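Local coordinates for succinylglutamate desuccinylase/aspartoacylase (PDB 3LWU), which binds a zinc ion and is probably a hydrolase of the succinylglutamate desuccinylase/aspartoacylase family, though its substrate is not established, at residues Gly319-Cys324 with Pro336-Leu341; Leu331-Pro336 with Pro358-Pro363. All coordinates share one frame; numbering follows the deposited sequence. Where two conformers were deposited one is given.

Overall arrangement
Both interactions lie in the beta-rich C-terminal part of the chain, away from the zinc site formed by His63, Glu66 and His192, with their centres about 14 Å apart. Their segments alternate along the chain: 319-324, 331-336, 336-341 and 358-363. Interaction 1 joins the two central strands of a four-stranded antiparallel sheet, and interaction 2 ties the loop connecting those strands to the chain entering strand 362-366, which pairs elsewhere with 377-382. Pro336 belongs to both. Leu337 of interaction 1 packs on Leu331 and Pro363 of interaction 2, with Leu337 CD1 3.8 Å from Leu331 CD2, so the two contacts share an apolar patch between the small sheet and the strands that include 362-366.

Interaction 1 (Gly319-Cys324 with Pro336-Leu341); sequences GLIEYC and PLVNIL
Gly319 precedes the first pair, its CA lying against Ile340 CG2; its backbone angles call for glycine, and a CB would run into that same methyl group. Leu320 forms a hydrogen-bonded pair with Leu341, through Leu320 N to Leu341 O at 3.0 Å and Leu341 N to Leu320 O at 2.8 Å. Ile321 and Ile340 follow as a non-hydrogen-bonded pair, flank to flank, with Ile321 CD1 3.7 Å from Ile340 CG1. With CG2 anti to the backbone N and CG1 beside it (chi1 -56°), Ile321 spreads its branches over different partners: CG2 reaches Val338 CG1 at 3.8 Å and lies over one face of the Tyr323 ring, offset toward its rim. Cutting this side chain back to an alanine would probably open a gap between Ile340, Val338 and the tyrosine ring. Glu322 pairs with Asn339 through two 3.0 Å bonds, Glu322 N to Asn339 O and Asn339 N to Glu322 O; in one of its two conformers Glu322 OE1 accepts a bond from Leu271 N of the second subunit. Tyr323 and Val338 make the last, non-hydrogen-bonded pair, with Tyr323 CD1 4.0 Å from Val338 CG1; Tyr323 OH bonds Ser369 O. Just beyond lies a weak Cys324 N to Leu337 O bond. On its other edge strand 336-341 pairs with 352-356, with a classic beta bulge where Leu337 and Val338 both face Ile355, completing a beta meander within the four-stranded sheet.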
loop_
_atom_site.group_PDB
_atom_site.type_symbol
_atom_site.label_atom_id
_atom_site.label_comp_id
_atom_site.label_asym_id
_atom_site.label_seq_id
_atom_site.Cartn_x
_atom_site.Cartn_y
_atom_site.Cartn_z
ATOM N N GLY A 319 2.167 -18.574 10.236
ATOM C CA GLY A 319 1.822 -19.648 9.318
ATOM C C GLY A 319 0.561 -19.367 8.521
ATOM O O GLY A 319 0.133 -18.230 8.397
ATOM N N LEU A 320 -0.016 -20.412 7.951
ATOM C CA LEU A 320 -1.288 -20.320 7.261
ATOM C C LEU A 320 -2.374 -20.838 8.197
ATOM O O LEU A 320 -2.179 -21.840 8.879
ATOM C CB LEU A 320 -1.223 -21.136 5.980
ATOM C CG LEU A 320 -0.155 -20.687 5.003
ATOM C CD1 LEU A 320 -0.160 -21.545 3.692
ATOM C CD2 LEU A 320 -0.354 -19.194 4.715
ATOM N N ILE A 321 -3.502 -20.128 8.237
ATOM C CA ILE A 321 -4.498 -20.295 9.240
ATOM C C ILE A 321 -5.866 -20.753 8.734
ATOM O O ILE A 321 -6.461 -20.138 7.832
ATOM C CB ILE A 321 -4.719 -18.979 9.991
ATOM C CG1 ILE A 321 -3.395 -18.478 10.563
ATOM C CG2 ILE A 321 -5.746 -19.191 11.162
ATOM C CD1 ILE A 321 -2.828 -19.404 11.628
ATOM N N GLU A 322 -6.341 -21.835 9.359
ATOM C CA GLU A 322 -7.733 -22.230 9.249
ATOM C C GLU A 322 -8.481 -21.835 10.527
ATOM O O GLU A 322 -8.100 -22.193 11.641
ATOM C CB GLU A 322 -7.908 -23.731 8.953
ATOM C CG GLU A 322 -9.385 -24.086 8.663
ATOM C CD GLU A 322 -9.584 -25.432 7.981
ATOM O OE1 GLU A 322 -8.615 -26.016 7.460
ATOM O OE2 GLU A 322 -10.731 -25.905 7.975
ATOM N N TYR A 323 -9.534 -21.040 10.341
ATOM C CA TYR A 323 -10.316 -20.484 11.437
ATOM C C TYR A 323 -11.406 -21.486 11.770
ATOM O O TYR A 323 -12.379 -21.556 11.067
ATOM C CB TYR A 323 -10.886 -19.093 11.059
ATOM C CG TYR A 323 -9.765 -18.085 10.844
ATOM C CD1 TYR A 323 -9.160 -17.453 11.908
ATOM C CD2 TYR A 323 -9.282 -17.812 9.568
ATOM C CE1 TYR A 323 -8.111 -16.570 11.723
ATOM C CE2 TYR A 323 -8.243 -16.956 9.378
ATOM C CZ TYR A 323 -7.653 -16.337 10.451
ATOM O OH TYR A 323 -6.583 -15.492 10.248
ATOM N N CYS A 324 -11.206 -22.305 12.795
ATOM C CA CYS A 324 -12.162 -23.348 13.145
ATOM C C CYS A 324 -13.325 -22.826 13.950
ATOM O O CYS A 324 -14.427 -23.300 13.804
ATOM C CB CYS A 324 -11.488 -24.446 13.977
ATOM S SG CYS A 324 -10.142 -25.157 13.136
ATOM N N PRO A 336 -10.818 -26.451 19.397
ATOM C CA PRO A 336 -9.869 -25.698 18.581
ATOM C C PRO A 336 -10.371 -24.311 18.148
ATOM O O PRO A 336 -11.519 -24.135 17.745
ATOM C CB PRO A 336 -9.627 -26.624 17.366
ATOM C CG PRO A 336 -10.891 -27.368 17.188
ATOM C CD PRO A 336 -11.368 -27.611 18.663
ATOM N N LEU A 337 -9.514 -23.328 18.312
ATOM C CA LEU A 337 -9.752 -21.994 17.833
ATOM C C LEU A 337 -9.271 -21.878 16.377
ATOM O O LEU A 337 -10.029 -21.487 15.509
ATOM C CB LEU A 337 -8.995 -20.996 18.702
ATOM C CG LEU A 337 -9.243 -19.526 18.407
ATOM C CD1 LEU A 337 -10.604 -19.076 19.038
ATOM C CD2 LEU A 337 -8.054 -18.704 18.955
ATOM N N VAL A 338 -7.998 -22.201 16.145
ATOM C CA VAL A 338 -7.431 -22.275 14.780
ATOM C C VAL A 338 -6.583 -23.535 14.611
ATOM O O VAL A 338 -6.150 -24.149 15.602
ATOM C CB VAL A 338 -6.528 -21.075 14.446
ATOM C CG1 VAL A 338 -7.290 -19.787 14.584
ATOM C CG2 VAL A 338 -5.271 -21.076 15.275
ATOM N N ASN A 339 -6.378 -23.933 13.364
ATOM C CA ASN A 339 -5.284 -24.815 13.005
ATOM C C ASN A 339 -4.246 -23.999 12.248
ATOM O O ASN A 339 -4.584 -23.192 11.404
ATOM C CB ASN A 339 -5.794 -25.990 12.176
ATOM C CG ASN A 339 -6.876 -26.795 12.913
ATOM O OD1 ASN A 339 -6.713 -27.104 14.071
ATOM N ND2 ASN A 339 -7.959 -27.132 12.236
ATOM N N ILE A 340 -2.980 -24.197 12.564
ATOM C CA ILE A 340 -1.900 -23.569 11.820
ATOM C C ILE A 340 -1.232 -24.598 10.930
ATOM O O ILE A 340 -0.788 -25.638 11.403
ATOM C CB ILE A 340 -0.847 -22.996 12.778
ATOM C CG1 ILE A 340 -1.513 -22.091 13.827
ATOM C CG2 ILE A 340 0.221 -22.235 12.000
ATOM C CD1 ILE A 340 -0.505 -21.425 14.792
ATOM N N LEU A 341 -1.180 -24.292 9.645
ATOM C CA LEU A 341 -0.491 -25.098 8.659
ATOM C C LEU A 341 0.878 -24.472 8.406
ATOM O O LEU A 341 0.975 -23.281 8.100
ATOM C CB LEU A 341 -1.298 -25.141 7.356
ATOM C CG LEU A 341 -0.651 -25.806 6.113
ATOM C CD1 LEU A 341 -0.425 -27.268 6.390
ATOM C CD2 LEU A 341 -1.510 -25.608 4.818
#

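Interaction 2 (Leu331-Pro336 with Pro358-Pro363); sequences LTAGKP and PMDCVP
Leu331 and Cys361 form a single antiparallel bridge just before a type II beta turn, Thr332 to Lys335, that closes with Lys335 N bonded to Thr332 O. Leu331 N reaches Cys361 O at 2.7 Å and Cys361 N returns to Leu331 O at 3.0 Å, the latter donor tilted from the carbonyl plane. Leu331 CB rests 3.9 Å from Pro363 CD, the two side chains crossing at about a right angle. With CG anti to the backbone N (chi1 -168°), Leu331 carries CD2 to 4.2 Å from both Pro363 CG and Cys361 SG. Cys361 SG sits between the backbone N and the carbonyl carbon (chi1 72°), where it also meets Leu331 CB at 4.1 Å. Pro363 in turn packs on Tyr379 and Val381, joining this patch to strand 377-382. On the turn itself, Ala333 CB lies 3.5 Å from C of Met359, a selenomethionine in this model. A water within hydrogen-bonding distance of Leu331 O and Met359 O probably links the two backbones. Thr332 CG2 lies near Asp360 OD1, and the carboxylate grips the second residue of the turn: Ala333 N meets Asp360 OD1 on the anti side at 2.7 Å, with a nearly straight N-H...O angle of 178°.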
loop_
_atom_site.group_PDB
_atom_site.type_symbol
_atom_site.label_atom_id
_atom_site.label_comp_id
_atom_site.label_asym_id
_atom_site.label_seq_id
_atom_site.Cartn_x
_atom_site.Cartn_y
_atom_site.Cartn_z
ATOM N N LEU A 331 -17.318 -21.242 22.726
ATOM C CA LEU A 331 -16.209 -22.157 22.511
ATOM C C LEU A 331 -15.712 -22.647 23.862
ATOM O O LEU A 331 -15.041 -21.919 24.600
ATOM C CB LEU A 331 -15.078 -21.491 21.738
ATOM C CG LEU A 331 -13.989 -22.424 21.202
ATOM C CD1 LEU A 331 -14.500 -23.313 20.010
ATOM C CD2 LEU A 331 -12.769 -21.591 20.813
ATOM N N THR A 332 -16.047 -23.891 24.165
ATOM C CA THR A 332 -15.595 -24.561 25.363
ATOM C C THR A 332 -14.089 -24.665 25.344
ATOM O O THR A 332 -13.509 -25.003 24.304
ATOM C CB THR A 332 -16.183 -26.007 25.448
ATOM O OG1 THR A 332 -17.600 -25.949 25.321
ATOM C CG2 THR A 332 -15.801 -26.712 26.779
ATOM N N ALA A 333 -13.477 -24.382 26.490
ATOM C CA ALA A 333 -12.037 -24.515 26.711
ATOM C C ALA A 333 -11.520 -25.830 26.134
ATOM O O ALA A 333 -12.100 -26.894 26.370
ATOM C CB ALA A 333 -11.735 -24.459 28.208
ATOM N N GLY A 334 -10.439 -25.762 25.369
ATOM C CA GLY A 334 -9.887 -26.970 24.784
ATOM C C GLY A 334 -10.383 -27.271 23.387
ATOM O O GLY A 334 -9.721 -28.007 22.672
ATOM N N LYS A 335 -11.523 -26.733 22.967
ATOM C CA LYS A 335 -11.940 -26.895 21.559
ATOM C C LYS A 335 -11.121 -25.983 20.633
ATOM O O LYS A 335 -10.784 -24.863 21.011
ATOM C CB LYS A 335 -13.440 -26.618 21.392
ATOM C CG LYS A 335 -14.368 -27.661 22.086
ATOM C CD LYS A 335 -14.409 -28.983 21.287
ATOM C CE LYS A 335 -14.826 -30.240 22.124
ATOM N NZ LYS A 335 -16.251 -30.648 21.859
ATOM N N PRO A 336 -10.818 -26.451 19.397
ATOM C CA PRO A 336 -9.869 -25.698 18.581
ATOM C C PRO A 336 -10.371 -24.311 18.148
ATOM O O PRO A 336 -11.519 -24.135 17.745
ATOM C CB PRO A 336 -9.627 -26.624 17.366
ATOM C CG PRO A 336 -10.891 -27.368 17.188
ATOM C CD PRO A 336 -11.368 -27.611 18.663
ATOM N N PRO A 358 -7.316 -21.871 27.058
ATOM C CA PRO A 358 -7.477 -22.537 28.376
ATOM C C PRO A 358 -8.784 -22.225 29.147
ATOM O O PRO A 358 -9.052 -22.872 30.154
ATOM C CB PRO A 358 -6.255 -22.051 29.175
ATOM C CG PRO A 358 -5.942 -20.665 28.542
ATOM C CD PRO A 358 -6.244 -20.855 27.055
HETATM N N MSE A 359 -9.574 -21.258 28.691
HETATM C CA MSE A 359 -10.866 -20.933 29.319
HETATM C C MSE A 359 -11.993 -20.935 28.266
HETATM O O MSE A 359 -11.730 -20.827 27.050
HETATM C CB MSE A 359 -10.773 -19.566 30.007
HETATM C CG MSE A 359 -10.912 -18.338 29.070
HETATM SE SE MSE A 359 -9.396 -18.059 27.880
HETATM C CE MSE A 359 -8.235 -17.463 29.387
ATOM N N ASP A 360 -13.230 -21.052 28.722
ATOM C CA ASP A 360 -14.374 -20.911 27.826
ATOM C C ASP A 360 -14.450 -19.483 27.314
ATOM O O ASP A 360 -14.147 -18.535 28.025
ATOM C CB ASP A 360 -15.705 -21.235 28.519
ATOM C CG ASP A 360 -15.777 -22.651 29.014
ATOM O OD1 ASP A 360 -14.964 -23.507 28.583
ATOM O OD2 ASP A 360 -16.639 -22.899 29.881
ATOM N N CYS A 361 -14.865 -19.323 26.073
ATOM C CA CYS A 361 -15.010 -17.985 25.528
ATOM C C CYS A 361 -16.101 -17.955 24.501
ATOM O O CYS A 361 -16.618 -18.997 24.131
ATOM C CB CYS A 361 -13.685 -17.521 24.933
ATOM S SG CYS A 361 -13.179 -18.304 23.387
ATOM N N VAL A 362 -16.463 -16.747 24.065
ATOM C CA VAL A 362 -17.248 -16.546 22.842
ATOM C C VAL A 362 -16.373 -15.775 21.868
ATOM O O VAL A 362 -16.144 -14.572 22.049
ATOM C CB VAL A 362 -18.578 -15.798 23.145
ATOM C CG1 VAL A 362 -19.355 -15.509 21.884
ATOM C CG2 VAL A 362 -19.440 -16.601 24.150
ATOM N N PRO A 363 -15.854 -16.451 20.823
ATOM C CA PRO A 363 -15.109 -15.724 19.843
ATOM C C PRO A 363 -16.000 -14.730 19.093
ATOM O O PRO A 363 -17.114 -15.098 18.654
ATOM C CB PRO A 363 -14.593 -16.826 18.891
ATOM C CG PRO A 363 -14.654 -18.059 19.660
ATOM C CD PRO A 363 -15.862 -17.886 20.518
HETATM O O HOH W 1 -12.286 -21.615 24.481
#